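Local coordinates for clostripain-related protein (Bacteroides thetaiotaomicron, PDB 6N9J) that is a secreted C11 (clostripain-family) cysteine protease, hydrolysing peptide bonds, and is captured here with a covalently bound, irreversible peptide inhibitor, at residues 16-21 / 127-132; 117-122 / 135-139; 287-293 / 342-348. All coordinates share one frame. Numbering follows the deposited sequence.

In the fold
Strand 9-18 opens the parallel part of the central mixed sheet, between strands 46-53 and 105-110, and its end at 16-21 is met by residues 127-132, so contact 1 closes a loop of 105 residues. Inside that loop the chain passes through 117-122, whose partner 135-139 comes after contact 1 is complete; contact 2 closes a short loop of 12 residues and crosses contact 1. They meet in the antiparallel hairpin 127-130/136-138, one strand serving each. Contact 3 follows in series, closing a 48-residue loop and tying the start of helix 290-297 to strand 345-346, toward the C-terminal part, about 27 Å, centre to centre, from contact 1. It touches contact 2 where Leu117 packs on Tyr287.

Contact 1 of 3, residues 16-21 / 127-132; sequences YIAGDN and WGQDTG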
ATOM      1  N   TYR A  16      -1.528  11.307   0.730  1.00 13.04           N
ATOM      2  CA  TYR A  16      -2.771  11.477  -0.020  1.00 15.40           C
ATOM      3  C   TYR A  16      -3.912  10.726   0.657  1.00 17.80           C
ATOM      4  O   TYR A  16      -3.988   9.491   0.591  1.00 16.26           O
ATOM      5  CB  TYR A  16      -2.601  10.987  -1.459  1.00 15.82           C
ATOM      6  CG  TYR A  16      -3.722  11.374  -2.395  1.00 17.36           C
ATOM      7  CD1 TYR A  16      -4.974  10.747  -2.331  1.00 18.26           C
ATOM      8  CD2 TYR A  16      -3.531  12.353  -3.353  1.00 13.91           C
ATOM      9  CE1 TYR A  16      -6.009  11.116  -3.190  1.00 17.51           C
ATOM     10  CE2 TYR A  16      -4.548  12.727  -4.215  1.00 15.57           C
ATOM     11  CZ  TYR A  16      -5.785  12.100  -4.140  1.00 16.74           C
ATOM     12  OH  TYR A  16      -6.782  12.482  -5.014  1.00 15.58           O
ATOM     13  N   ILE A  17      -4.803  11.475   1.299  1.00 17.80           N
ATOM     14  CA  ILE A  17      -5.846  10.864   2.114  1.00 19.50           C
ATOM     15  C   ILE A  17      -7.216  10.913   1.452  1.00 18.58           C
ATOM     16  O   ILE A  17      -7.911  11.923   1.540  1.00 17.57           O
ATOM     17  CB  ILE A  17      -5.941  11.544   3.491  1.00 17.01           C
ATOM     18  CG1 ILE A  17      -4.602  11.415   4.213  1.00 14.71           C
ATOM     19  CG2 ILE A  17      -7.081  10.931   4.327  1.00 16.37           C
ATOM     20  CD1 ILE A  17      -4.511  12.249   5.480  1.00 15.30           C
ATOM     21  N   ALA A  18      -7.584   9.823   0.782  1.00 19.18           N
ATOM     22  CA  ALA A  18      -8.946   9.658   0.295  1.00 19.91           C
ATOM     23  C   ALA A  18      -9.785   9.045   1.414  1.00 17.78           C
ATOM     24  O   ALA A  18      -9.898   7.823   1.539  1.00 16.29           O
ATOM     25  CB  ALA A  18      -8.979   8.796  -0.956  1.00 15.69           C
ATOM     26  N   GLY A  19     -10.350   9.908   2.251  1.00 18.40           N
ATOM     27  CA  GLY A  19     -11.031   9.439   3.441  1.00 20.08           C
ATOM     28  C   GLY A  19     -12.514   9.758   3.502  1.00 21.93           C
ATOM     29  O   GLY A  19     -13.089   9.762   4.587  1.00 22.21           O
ATOM     30  N   ASP A  20     -13.142  10.032   2.361  1.00 22.98           N
ATOM     31  CA  ASP A  20     -14.591  10.193   2.368  1.00 25.77           C
ATOM     32  C   ASP A  20     -15.242   8.828   2.209  1.00 23.81           C
ATOM     33  O   ASP A  20     -15.642   8.428   1.113  1.00 22.93           O
ATOM     34  CB  ASP A  20     -15.084  11.143   1.278  1.00 28.97           C
ATOM     35  CG  ASP A  20     -16.551  11.501   1.462  1.00 34.20           C
ATOM     36  OD1 ASP A  20     -17.088  11.179   2.545  1.00 36.53           O
ATOM     37  OD2 ASP A  20     -17.166  12.106   0.553  1.00 35.68           O
ATOM     38  N   ASN A  21     -15.363   8.149   3.342  1.00 22.15           N
ATOM     39  CA  ASN A  21     -15.726   6.748   3.412  1.00 21.69           C
ATOM     40  C   ASN A  21     -15.660   6.351   4.874  1.00 22.95           C
ATOM     41  O   ASN A  21     -15.425   7.206   5.733  1.00 24.46           O
ATOM     42  CB  ASN A  21     -14.782   5.890   2.561  1.00 21.41           C
ATOM     43  CG  ASN A  21     -13.316   6.073   2.944  1.00 21.08           C
ATOM     44  OD1 ASN A  21     -12.954   6.020   4.126  1.00 20.68           O
ATOM     45  ND2 ASN A  21     -12.462   6.278   1.941  1.00 19.52           N
ATOM     46  N   TRP A 127      -7.806   0.541  -5.671  1.00 19.72           N
ATOM     47  CA  TRP A 127      -7.385   1.299  -4.500  1.00 18.36           C
ATOM     48  C   TRP A 127      -8.305   2.493  -4.273  1.00 17.43           C
ATOM     49  O   TRP A 127      -8.726   3.154  -5.223  1.00 18.28           O
ATOM     50  CB  TRP A 127      -5.927   1.798  -4.618  1.00 16.35           C
ATOM     51  CG  TRP A 127      -5.594   2.719  -3.464  1.00 15.63           C
ATOM     52  CD1 TRP A 127      -5.141   2.349  -2.229  1.00 16.86           C
ATOM     53  CD2 TRP A 127      -5.758   4.145  -3.419  1.00 14.59           C
ATOM     54  NE1 TRP A 127      -5.002   3.453  -1.425  1.00 16.58           N
ATOM     55  CE2 TRP A 127      -5.374   4.569  -2.132  1.00 15.31           C
ATOM     56  CE3 TRP A 127      -6.186   5.104  -4.345  1.00 13.47           C
ATOM     57  CZ2 TRP A 127      -5.393   5.910  -1.753  1.00 17.08           C
ATOM     58  CZ3 TRP A 127      -6.223   6.434  -3.960  1.00 15.13           C
ATOM     59  CH2 TRP A 127      -5.826   6.825  -2.673  1.00 16.65           C
ATOM     60  N   GLY A 128      -8.606   2.784  -3.014  1.00 12.31           N
ATOM     61  CA  GLY A 128      -9.249   4.047  -2.704  1.00 16.79           C
ATOM     62  C   GLY A 128     -10.753   4.032  -2.889  1.00 18.99           C
ATOM     63  O   GLY A 128     -11.288   3.437  -3.825  1.00 21.05           O
ATOM     64  N   GLN A 129     -11.444   4.682  -1.967  1.00 17.95           N
ATOM     65  CA  GLN A 129     -12.881   4.808  -2.076  1.00 20.24           C
ATOM     66  C   GLN A 129     -13.296   6.224  -1.725  1.00 21.84           C
ATOM     67  O   GLN A 129     -12.746   6.838  -0.808  1.00 20.40           O
ATOM     68  CB  GLN A 129     -13.586   3.807  -1.168  1.00 19.03           C
ATOM     69  CG  GLN A 129     -15.096   3.871  -1.257  1.00 20.68           C
ATOM     70  CD  GLN A 129     -15.759   2.986  -0.228  1.00 22.14           C
ATOM     71  OE1 GLN A 129     -15.321   2.910   0.927  1.00 21.15           O
ATOM     72  NE2 GLN A 129     -16.810   2.292  -0.641  1.00 24.00           N
ATOM     73  N   ASP A 130     -14.250   6.735  -2.487  1.00 23.28           N
ATOM     74  CA  ASP A 130     -14.907   7.998  -2.206  1.00 26.37           C
ATOM     75  C   ASP A 130     -16.409   7.762  -2.327  1.00 28.71           C
ATOM     76  O   ASP A 130     -16.893   7.440  -3.415  1.00 29.72           O
ATOM     77  CB  ASP A 130     -14.427   9.076  -3.180  1.00 28.67           C
ATOM     78  CG  ASP A 130     -14.943  10.454  -2.834  1.00 32.03           C
ATOM     79  OD1 ASP A 130     -16.172  10.683  -2.969  1.00 34.39           O
ATOM     80  OD2 ASP A 130     -14.114  11.313  -2.460  1.00 30.14           O
ATOM     81  N   THR A 131     -17.142   7.897  -1.220  1.00 29.35           N
ATOM     82  CA  THR A 131     -18.597   7.693  -1.238  1.00 32.29           C
ATOM     83  C   THR A 131     -19.388   9.007  -1.192  1.00 35.16           C
ATOM     84  O   THR A 131     -20.576   9.010  -0.860  1.00 38.85           O
ATOM     85  CB  THR A 131     -19.071   6.789  -0.063  1.00 23.64           C
ATOM     86  OG1 THR A 131     -18.716   7.380   1.192  1.00 25.09           O
ATOM     87  CG2 THR A 131     -18.455   5.406  -0.158  1.00 20.92           C
ATOM     88  N   GLY A 132     -18.737  10.110  -1.551  1.00 35.42           N
ATOM     89  CA  GLY A 132     -19.370  11.422  -1.538  1.00 36.75           C
ATOM     90  C   GLY A 132     -20.595  11.539  -2.425  1.00 38.31           C
ATOM     91  O   GLY A 132     -21.644  12.012  -1.989  1.00 39.45           O
TER
HETATM   92  O   HOH W   1     -12.261   9.684  -0.374  1.00 24.86           O
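Asp20 gives up more surface than any other residue here, and much of its part is played by its backbone. Its carbonyl O accepts from Thr131 N at 2.8 Å, almost in line with the N-H, and Asp130 CA lies 3.4 Å from Asp20 O in a CA-H...O contact. An inverse gamma turn makes a tight bend of the backbone centred on Asp20. Asp20 OD2 lies 3.9 Å from Asp130 OD1, two like charges close together; Asp130 is offset by donors, Gly132 N to OD1 (3.0 Å, an Asx turn) and a water (3.2 Å) and Ser83 N to OD2. The same water accepts from Asp20 N (2.9 Å) and donates to Gln129 O (2.9 Å).

Asn21 suits its place because an amide both donates and accepts. Its ND2 bonds to Gln129 O (2.8 Å) and to Ala18 O (3.0 Å), joining the segments and bracing its own bend; OD1 caps Leu23 N at the turn into helix 24-37. Asn21 CB packs 3.4 Å from Gln129 OE1, while Gln129 NE2 bonds to Asp135 OD1.

Trp127 supplies the apolar end. With chi1 at t, its CH2 lies 4.0 Å from Tyr16 CD1 and 4.1 Å from Ala18 CB, where a small methyl fits.

The axes diverge by 51°: hairpin strand 127-130 is laid across the C-terminal end of a parallel strand of the central sheet, joined by side-chain and loop hydrogen bonds, not strand pairing. Strand 9-18 lies between 46-53 and 105-110, Tyr16 and Trp127 both rest on Met89 of helix 86-99, and Trp127 meets Phe109 edge-to-face.

Contact 2 of 3, residues 117-122 / 135-139; sequences LPYNNP and DNRMN
Two asparagines (both chi1 m) bond to main chain as a strand would, each amide imitating a peptide group. Asn121 takes Arg137 N on OD1 at 2.8 Å and gives ND2 to Arg137 O at 2.7 Å; Asn139 takes Tyr119 N on OD1 at 3.0 Å and gives ND2 to Tyr119 O at 2.9 Å. Tyr119 OH donates to Asp135 O at 2.8 Å. No backbone-to-backbone hydrogen bond joins the segments, though both are extended (Tyr119 phi/psi -136/126, Arg137 -139/157); end to end they run 134° apart, with Asn121 CA 5.6 Å from Asn136 CA and Pro118 CA 6.2 Å from Asn139 CA. Residues 117-122 cover strand 136-138, second of the hairpin with 127-130, through side chains. Tyr119 (chi1 t, chi2 83°) lies flat over Arg137, whose CD is 3.5 Å from the ring centroid, a CH-pi contact, and whose NE is 3.3 Å from Tyr119 CE1. Arg137 (m, t, t) pairs with Asp135 (chi1 t) through a salt bridge, NH2 to OD2 at 2.9 Å and NE to OD1 at 3.2 Å.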
ATOM      1  N   LEU A 117      -8.084  -6.006  -8.011  1.00 19.89           N
ATOM      2  CA  LEU A 117      -9.455  -6.379  -8.395  1.00 22.50           C
ATOM      3  C   LEU A 117     -10.210  -5.246  -9.090  1.00 23.61           C
ATOM      4  O   LEU A 117     -10.121  -4.082  -8.673  1.00 19.63           O
ATOM      5  CB  LEU A 117     -10.232  -6.856  -7.165  1.00 21.97           C
ATOM      6  CG  LEU A 117      -9.748  -8.220  -6.668  1.00 23.85           C
ATOM      7  CD1 LEU A 117     -10.302  -8.529  -5.295  1.00 26.64           C
ATOM      8  CD2 LEU A 117     -10.170  -9.285  -7.656  1.00 28.09           C
ATOM      9  N   PRO A 118     -10.928  -5.581 -10.181  1.00 23.48           N
ATOM     10  CA  PRO A 118     -11.691  -4.587 -10.942  1.00 24.14           C
ATOM     11  C   PRO A 118     -12.923  -4.081 -10.185  1.00 26.79           C
ATOM     12  O   PRO A 118     -13.570  -4.846  -9.470  1.00 27.83           O
ATOM     13  CB  PRO A 118     -12.098  -5.352 -12.205  1.00 23.94           C
ATOM     14  CG  PRO A 118     -12.123  -6.771 -11.782  1.00 24.13           C
ATOM     15  CD  PRO A 118     -10.988  -6.912 -10.808  1.00 22.67           C
ATOM     16  N   TYR A 119     -13.214  -2.790 -10.329  1.00 26.58           N
ATOM     17  CA  TYR A 119     -14.433  -2.192  -9.792  1.00 27.65           C
ATOM     18  C   TYR A 119     -15.043  -1.273 -10.839  1.00 28.17           C
ATOM     19  O   TYR A 119     -14.371  -0.374 -11.341  1.00 29.59           O
ATOM     20  CB  TYR A 119     -14.147  -1.400  -8.511  1.00 26.41           C
ATOM     21  CG  TYR A 119     -15.380  -0.735  -7.928  1.00 26.94           C
ATOM     22  CD1 TYR A 119     -16.247  -1.439  -7.111  1.00 25.61           C
ATOM     23  CD2 TYR A 119     -15.671   0.600  -8.201  1.00 25.91           C
ATOM     24  CE1 TYR A 119     -17.371  -0.834  -6.573  1.00 24.88           C
ATOM     25  CE2 TYR A 119     -16.787   1.209  -7.674  1.00 24.32           C
ATOM     26  CZ  TYR A 119     -17.635   0.484  -6.860  1.00 25.64           C
ATOM     27  OH  TYR A 119     -18.753   1.086  -6.329  1.00 25.80           O
ATOM     28  N   ASN A 120     -16.311  -1.485 -11.156  1.00 29.14           N
ATOM     29  CA  ASN A 120     -16.995  -0.659 -12.139  1.00 33.32           C
ATOM     30  C   ASN A 120     -17.639   0.568 -11.475  1.00 33.54           C
ATOM     31  O   ASN A 120     -18.574   0.443 -10.674  1.00 31.50           O
ATOM     32  CB  ASN A 120     -18.038  -1.496 -12.885  1.00 39.70           C
ATOM     33  CG  ASN A 120     -18.539  -0.826 -14.161  1.00 44.43           C
ATOM     34  OD1 ASN A 120     -19.645  -0.281 -14.203  1.00 44.35           O
ATOM     35  ND2 ASN A 120     -17.721  -0.870 -15.211  1.00 46.66           N
ATOM     36  N   ASN A 121     -17.115   1.749 -11.795  1.00 37.30           N
ATOM     37  CA  ASN A 121     -17.646   3.012 -11.277  1.00 40.99           C
ATOM     38  C   ASN A 121     -18.972   3.419 -11.935  1.00 48.66           C
ATOM     39  O   ASN A 121     -19.130   3.291 -13.151  1.00 48.61           O
ATOM     40  CB  ASN A 121     -16.612   4.129 -11.457  1.00 37.09           C
ATOM     41  CG  ASN A 121     -15.495   4.069 -10.420  1.00 31.77           C
ATOM     42  OD1 ASN A 121     -15.755   4.084  -9.222  1.00 28.00           O
ATOM     43  ND2 ASN A 121     -14.247   4.005 -10.883  1.00 30.61           N
ATOM     44  N   PRO A 122     -19.924   3.920 -11.127  1.00 54.56           N
ATOM     45  CA  PRO A 122     -21.257   4.324 -11.596  1.00 58.54           C
ATOM     46  C   PRO A 122     -21.224   5.324 -12.754  1.00 58.77           C
ATOM     47  O   PRO A 122     -22.039   5.193 -13.675  1.00 58.62           O
ATOM     48  CB  PRO A 122     -21.882   4.959 -10.352  1.00 60.10           C
ATOM     49  CG  PRO A 122     -21.192   4.297  -9.211  1.00 59.06           C
ATOM     50  CD  PRO A 122     -19.780   4.097  -9.672  1.00 56.20           C
ATOM     51  N   ASP A 135     -20.707   5.399  -4.933  1.00 29.21           N
ATOM     52  CA  ASP A 135     -19.557   4.615  -4.501  1.00 28.92           C
ATOM     53  C   ASP A 135     -18.497   4.571  -5.601  1.00 30.60           C
ATOM     54  O   ASP A 135     -18.640   3.824  -6.568  1.00 32.42           O
ATOM     55  CB  ASP A 135     -20.002   3.199  -4.131  1.00 28.56           C
ATOM     56  CG  ASP A 135     -18.936   2.413  -3.396  1.00 29.46           C
ATOM     57  OD1 ASP A 135     -17.741   2.771  -3.471  1.00 25.81           O
ATOM     58  OD2 ASP A 135     -19.301   1.411  -2.741  1.00 34.31           O
ATOM     59  N   ASN A 136     -17.445   5.379  -5.455  1.00 29.44           N
ATOM     60  CA  ASN A 136     -16.359   5.407  -6.432  1.00 27.53           C
ATOM     61  C   ASN A 136     -15.059   4.802  -5.917  1.00 24.27           C
ATOM     62  O   ASN A 136     -14.669   5.028  -4.774  1.00 23.55           O
ATOM     63  CB  ASN A 136     -16.088   6.837  -6.884  1.00 29.48           C
ATOM     64  CG  ASN A 136     -17.244   7.433  -7.618  1.00 30.06           C
ATOM     65  OD1 ASN A 136     -17.974   8.257  -7.072  1.00 34.24           O
ATOM     66  ND2 ASN A 136     -17.430   7.025  -8.862  1.00 27.91           N
ATOM     67  N   ARG A 137     -14.390   4.036  -6.774  1.00 22.89           N
ATOM     68  CA  ARG A 137     -13.121   3.406  -6.428  1.00 23.01           C
ATOM     69  C   ARG A 137     -12.170   3.502  -7.609  1.00 22.56           C
ATOM     70  O   ARG A 137     -12.608   3.643  -8.749  1.00 25.86           O
ATOM     71  CB  ARG A 137     -13.337   1.949  -6.027  1.00 25.05           C
ATOM     72  CG  ARG A 137     -14.354   1.792  -4.910  1.00 25.74           C
ATOM     73  CD  ARG A 137     -14.617   0.362  -4.555  1.00 25.36           C
ATOM     74  NE  ARG A 137     -15.867   0.241  -3.803  1.00 27.72           N
ATOM     75  CZ  ARG A 137     -16.347  -0.904  -3.325  1.00 27.82           C
ATOM     76  NH1 ARG A 137     -15.673  -2.033  -3.514  1.00 24.12           N
ATOM     77  NH2 ARG A 137     -17.500  -0.920  -2.663  1.00 29.14           N
ATOM     78  N   MET A 138     -10.873   3.418  -7.351  1.00 17.03           N
ATOM     79  CA  MET A 138      -9.905   3.621  -8.417  1.00 17.72           C
ATOM     80  C   MET A 138      -9.328   2.292  -8.914  1.00 17.30           C
ATOM     81  O   MET A 138      -8.807   1.498  -8.141  1.00 18.74           O
ATOM     82  CB  MET A 138      -8.776   4.561  -7.943  1.00 14.16           C
ATOM     83  CG  MET A 138      -8.186   5.448  -9.042  1.00 20.59           C
ATOM     84  SD  MET A 138      -6.773   6.495  -8.553  1.00 14.16           S
ATOM     85  CE  MET A 138      -6.634   7.503 -10.015  1.00 24.18           C
ATOM     86  N   ASN A 139      -9.430   2.055 -10.213  1.00 17.38           N
ATOM     87  CA  ASN A 139      -8.827   0.873 -10.813  1.00 17.47           C
ATOM     88  C   ASN A 139      -7.326   1.106 -10.990  1.00 20.83           C
ATOM     89  O   ASN A 139      -6.902   2.232 -11.248  1.00 19.63           O
ATOM     90  CB  ASN A 139      -9.506   0.550 -12.147  1.00 17.80           C
ATOM     91  CG  ASN A 139     -10.924   0.018 -11.966  1.00 22.15           C
ATOM     92  OD1 ASN A 139     -11.113  -1.135 -11.582  1.00 25.60           O
ATOM     93  ND2 ASN A 139     -11.928   0.851 -12.258  1.00 24.35           N
TER

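Contact 3 of 3, residues 287-293 / 342-348; sequences YHDLMGL and EGVSTYI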
ATOM      1  N   TYR A 287      -6.561 -13.871  -2.227  1.00 17.02           N
ATOM      2  CA  TYR A 287      -5.143 -13.584  -1.991  1.00 18.05           C
ATOM      3  C   TYR A 287      -4.354 -14.717  -1.339  1.00 19.15           C
ATOM      4  O   TYR A 287      -4.631 -15.099  -0.206  1.00 21.84           O
ATOM      5  CB  TYR A 287      -5.002 -12.335  -1.108  1.00 19.31           C
ATOM      6  CG  TYR A 287      -5.636 -11.101  -1.679  1.00 19.34           C
ATOM      7  CD1 TYR A 287      -4.957 -10.318  -2.597  1.00 22.49           C
ATOM      8  CD2 TYR A 287      -6.919 -10.722  -1.311  1.00 18.15           C
ATOM      9  CE1 TYR A 287      -5.534  -9.185  -3.125  1.00 22.33           C
ATOM     10  CE2 TYR A 287      -7.504  -9.598  -1.837  1.00 17.89           C
ATOM     11  CZ  TYR A 287      -6.802  -8.830  -2.741  1.00 21.51           C
ATOM     12  OH  TYR A 287      -7.367  -7.695  -3.266  1.00 23.61           O
ATOM     13  N   HIS A 288      -3.339 -15.211  -2.042  1.00 20.87           N
ATOM     14  CA  HIS A 288      -2.468 -16.263  -1.528  1.00 18.49           C
ATOM     15  C   HIS A 288      -1.005 -15.857  -1.581  1.00 15.85           C
ATOM     16  O   HIS A 288      -0.618 -15.037  -2.406  1.00 15.18           O
ATOM     17  CB  HIS A 288      -2.670 -17.561  -2.320  1.00 18.55           C
ATOM     18  CG  HIS A 288      -4.010 -18.186  -2.103  1.00 17.44           C
ATOM     19  ND1 HIS A 288      -5.101 -17.900  -2.894  1.00 20.19           N
ATOM     20  CD2 HIS A 288      -4.443 -19.051  -1.160  1.00 15.79           C
ATOM     21  CE1 HIS A 288      -6.149 -18.576  -2.455  1.00 21.14           C
ATOM     22  NE2 HIS A 288      -5.774 -19.287  -1.405  1.00 18.58           N
ATOM     23  N   ASP A 289      -0.187 -16.455  -0.721  1.00 14.44           N
ATOM     24  CA  ASP A 289       1.230 -16.140  -0.725  1.00 17.01           C
ATOM     25  C   ASP A 289       1.916 -16.631  -2.006  1.00 21.64           C
ATOM     26  O   ASP A 289       1.884 -17.826  -2.340  1.00 14.03           O
ATOM     27  CB  ASP A 289       1.912 -16.728   0.508  1.00 16.96           C
ATOM     28  CG  ASP A 289       3.359 -16.281   0.635  1.00 20.62           C
ATOM     29  OD1 ASP A 289       3.617 -15.113   1.056  1.00 20.04           O
ATOM     30  OD2 ASP A 289       4.234 -17.104   0.313  1.00 21.80           O
ATOM     31  N   LEU A 290       2.552 -15.692  -2.708  1.00 23.55           N
ATOM     32  CA  LEU A 290       3.200 -15.970  -3.988  1.00 24.73           C
ATOM     33  C   LEU A 290       4.280 -17.054  -3.904  1.00 21.25           C
ATOM     34  O   LEU A 290       4.348 -17.923  -4.776  1.00 20.42           O
ATOM     35  CB  LEU A 290       3.804 -14.685  -4.565  1.00 26.33           C
ATOM     36  CG  LEU A 290       4.583 -14.847  -5.873  1.00 27.30           C
ATOM     37  CD1 LEU A 290       3.658 -15.255  -7.009  1.00 29.39           C
ATOM     38  CD2 LEU A 290       5.316 -13.580  -6.221  1.00 25.05           C
ATOM     39  N   MET A 291       5.123 -17.009  -2.871  1.00 19.25           N
ATOM     40  CA  MET A 291       6.149 -18.047  -2.719  1.00 20.15           C
ATOM     41  C   MET A 291       5.501 -19.400  -2.446  1.00 22.38           C
ATOM     42  O   MET A 291       5.968 -20.430  -2.935  1.00 24.63           O
ATOM     43  CB  MET A 291       7.142 -17.705  -1.599  1.00 17.20           C
ATOM     44  CG  MET A 291       8.218 -18.806  -1.373  1.00 28.35           C
ATOM     45  SD  MET A 291       9.297 -19.124  -2.792  1.00 18.06           S
ATOM     46  CE  MET A 291      10.509 -17.824  -2.602  1.00 20.31           C
ATOM     47  N   GLY A 292       4.424 -19.382  -1.660  1.00 22.51           N
ATOM     48  CA  GLY A 292       3.684 -20.585  -1.322  1.00 22.82           C
ATOM     49  C   GLY A 292       3.099 -21.201  -2.569  1.00 19.81           C
ATOM     50  O   GLY A 292       3.120 -22.420  -2.740  1.00 23.63           O
ATOM     51  N   LEU A 293       2.618 -20.357  -3.471  1.00 18.01           N
ATOM     52  CA  LEU A 293       2.126 -20.849  -4.757  1.00 21.35           C
ATOM     53  C   LEU A 293       3.225 -21.537  -5.581  1.00 23.96           C
ATOM     54  O   LEU A 293       3.014 -22.625  -6.114  1.00 23.88           O
ATOM     55  CB  LEU A 293       1.510 -19.713  -5.575  1.00 19.42           C
ATOM     56  CG  LEU A 293       1.028 -20.090  -6.982  1.00 19.23           C
ATOM     57  CD1 LEU A 293       0.013 -21.203  -6.916  1.00 18.31           C
ATOM     58  CD2 LEU A 293       0.447 -18.897  -7.728  1.00 17.93           C
ATOM     59  N   GLU A 342       5.494 -14.752   3.235  1.00 14.60           N
ATOM     60  CA  GLU A 342       6.711 -14.365   2.552  1.00 17.19           C
ATOM     61  C   GLU A 342       6.617 -12.947   2.012  1.00 19.57           C
ATOM     62  O   GLU A 342       7.542 -12.462   1.354  1.00 21.25           O
ATOM     63  CB  GLU A 342       7.040 -15.356   1.437  1.00 22.40           C
ATOM     64  CG  GLU A 342       7.380 -16.774   1.941  1.00 26.75           C
ATOM     65  CD  GLU A 342       8.646 -16.836   2.802  1.00 31.46           C
ATOM     66  OE1 GLU A 342       8.834 -17.864   3.488  1.00 31.98           O
ATOM     67  OE2 GLU A 342       9.461 -15.874   2.795  1.00 31.57           O
ATOM     68  N   GLY A 343       5.507 -12.278   2.310  1.00 18.69           N
ATOM     69  CA  GLY A 343       5.431 -10.844   2.122  1.00 22.36           C
ATOM     70  C   GLY A 343       4.711 -10.334   0.891  1.00 24.51           C
ATOM     71  O   GLY A 343       4.527  -9.126   0.755  1.00 23.83           O
ATOM     72  N   VAL A 344       4.317 -11.229  -0.013  1.00 24.17           N
ATOM     73  CA  VAL A 344       3.672 -10.809  -1.260  1.00 24.12           C
ATOM     74  C   VAL A 344       2.499 -11.727  -1.621  1.00 23.99           C
ATOM     75  O   VAL A 344       2.577 -12.943  -1.442  1.00 26.67           O
ATOM     76  CB  VAL A 344       4.682 -10.773  -2.438  1.00 24.11           C
ATOM     77  CG1 VAL A 344       4.016 -10.241  -3.709  1.00 23.74           C
ATOM     78  CG2 VAL A 344       5.868  -9.906  -2.086  1.00 25.85           C
ATOM     79  N   SER A 345       1.406 -11.149  -2.111  1.00 21.90           N
ATOM     80  CA  SER A 345       0.254 -11.967  -2.504  1.00 23.30           C
ATOM     81  C   SER A 345       0.154 -12.095  -4.015  1.00 21.61           C
ATOM     82  O   SER A 345       0.819 -11.376  -4.762  1.00 22.15           O
ATOM     83  CB  SER A 345      -1.056 -11.390  -1.961  1.00 20.19           C
ATOM     84  OG  SER A 345      -1.542 -10.367  -2.815  1.00 17.94           O
ATOM     85  N   THR A 346      -0.696 -13.017  -4.448  1.00 19.67           N
ATOM     86  CA  THR A 346      -0.943 -13.264  -5.852  1.00 19.39           C
ATOM     87  C   THR A 346      -2.340 -13.855  -6.012  1.00 21.59           C
ATOM     88  O   THR A 346      -2.910 -14.405  -5.060  1.00 18.68           O
ATOM     89  CB  THR A 346       0.100 -14.239  -6.456  1.00 25.16           C
ATOM     90  OG1 THR A 346      -0.105 -14.370  -7.870  1.00 24.00           O
ATOM     91  CG2 THR A 346      -0.025 -15.614  -5.818  1.00 27.78           C
ATOM     92  N   TYR A 347      -2.888 -13.740  -7.217  1.00 21.86           N
ATOM     93  CA  TYR A 347      -4.117 -14.431  -7.551  1.00 22.69           C
ATOM     94  C   TYR A 347      -3.802 -15.813  -8.144  1.00 24.25           C
ATOM     95  O   TYR A 347      -2.919 -15.953  -9.000  1.00 25.60           O
ATOM     96  CB  TYR A 347      -4.940 -13.603  -8.526  1.00 23.13           C
ATOM     97  CG  TYR A 347      -6.269 -14.217  -8.860  1.00 22.24           C
ATOM     98  CD1 TYR A 347      -7.241 -14.382  -7.879  1.00 21.66           C
ATOM     99  CD2 TYR A 347      -6.564 -14.620 -10.151  1.00 25.45           C
ATOM    100  CE1 TYR A 347      -8.463 -14.944  -8.172  1.00 24.46           C
ATOM    101  CE2 TYR A 347      -7.792 -15.188 -10.458  1.00 26.63           C
ATOM    102  CZ  TYR A 347      -8.736 -15.344  -9.464  1.00 27.95           C
ATOM    103  OH  TYR A 347      -9.958 -15.908  -9.762  1.00 33.08           O
ATOM    104  N   ILE A 348      -4.514 -16.831  -7.675  1.00 19.66           N
ATOM    105  CA  ILE A 348      -4.382 -18.169  -8.250  1.00 23.19           C
ATOM    106  C   ILE A 348      -5.527 -18.427  -9.220  1.00 27.23           C
ATOM    107  O   ILE A 348      -6.669 -18.609  -8.791  1.00 30.67           O
ATOM    108  CB  ILE A 348      -4.371 -19.245  -7.161  1.00 21.13           C
ATOM    109  CG1 ILE A 348      -3.125 -19.098  -6.278  1.00 21.70           C
ATOM    110  CG2 ILE A 348      -4.468 -20.629  -7.777  1.00 22.97           C
ATOM    111  CD1 ILE A 348      -3.124 -20.010  -5.059  1.00 24.25           C
TER
HETATM  112  O   HOH W   2      -5.553 -16.640  -5.307  1.00 19.64           O
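The side chain of Asp289 does two jobs. With chi1 at t, OD2 accepts from Gly292 N at 3.0 Å, the N-cap bond of helix 290-297, while OD1 accepts from Glu342 N at 2.9 Å and also from the hydroxyl of Tyr279. A short carboxylate suits a helix start that must also hold a loop. Leu290 N donates to Val344 O at 3.0 Å, satisfying another amide of the first turn.

Before the helix, His288 and Thr346 form an antiparallel hydrogen-bonded pair, His288 N to Thr346 O 3.2 Å and Thr346 N to His288 O 2.9 Å. Asp289 and Ser345 follow as a non-hydrogen-bonded pair, CA atoms 4.6 Å apart. His288 takes chi1 m, chi2 91°; Ile348 CD1 lies over one face of its ring, 3.9 Å from the ring centroid, a CH-pi contact. A water lies 2.8 Å from His288 ND1 and accepts from Ile348 N at 2.6 Å.

Thr346, chi1 t, sends CG2 to Leu290 CA (3.7 Å) and Leu293 CD2 (3.8 Å), while OG1 bonds to Glu167. Leu290 and Leu293 share the t,p rotamer; Leu293 CD1 reaches Ile348 CG1 at 3.8 Å. Tyr287, chi1 m, stacks on Tyr162 and bonds through OH to Asp114.

Gly343 has phi 101°, where a CB would be jammed against the carbonyl O of Glu342, so glycine is called for. The motif is a two-residue antiparallel bridge running straight into an Asp N-capped helix. Its chemistry implies a buried joint: N and O of His288 and Thr346, N of Leu290 and Glu342 and O of Val344 find partners, while leucines 290 and 293 pack on Val344, the Thr346 methyl and Ile348.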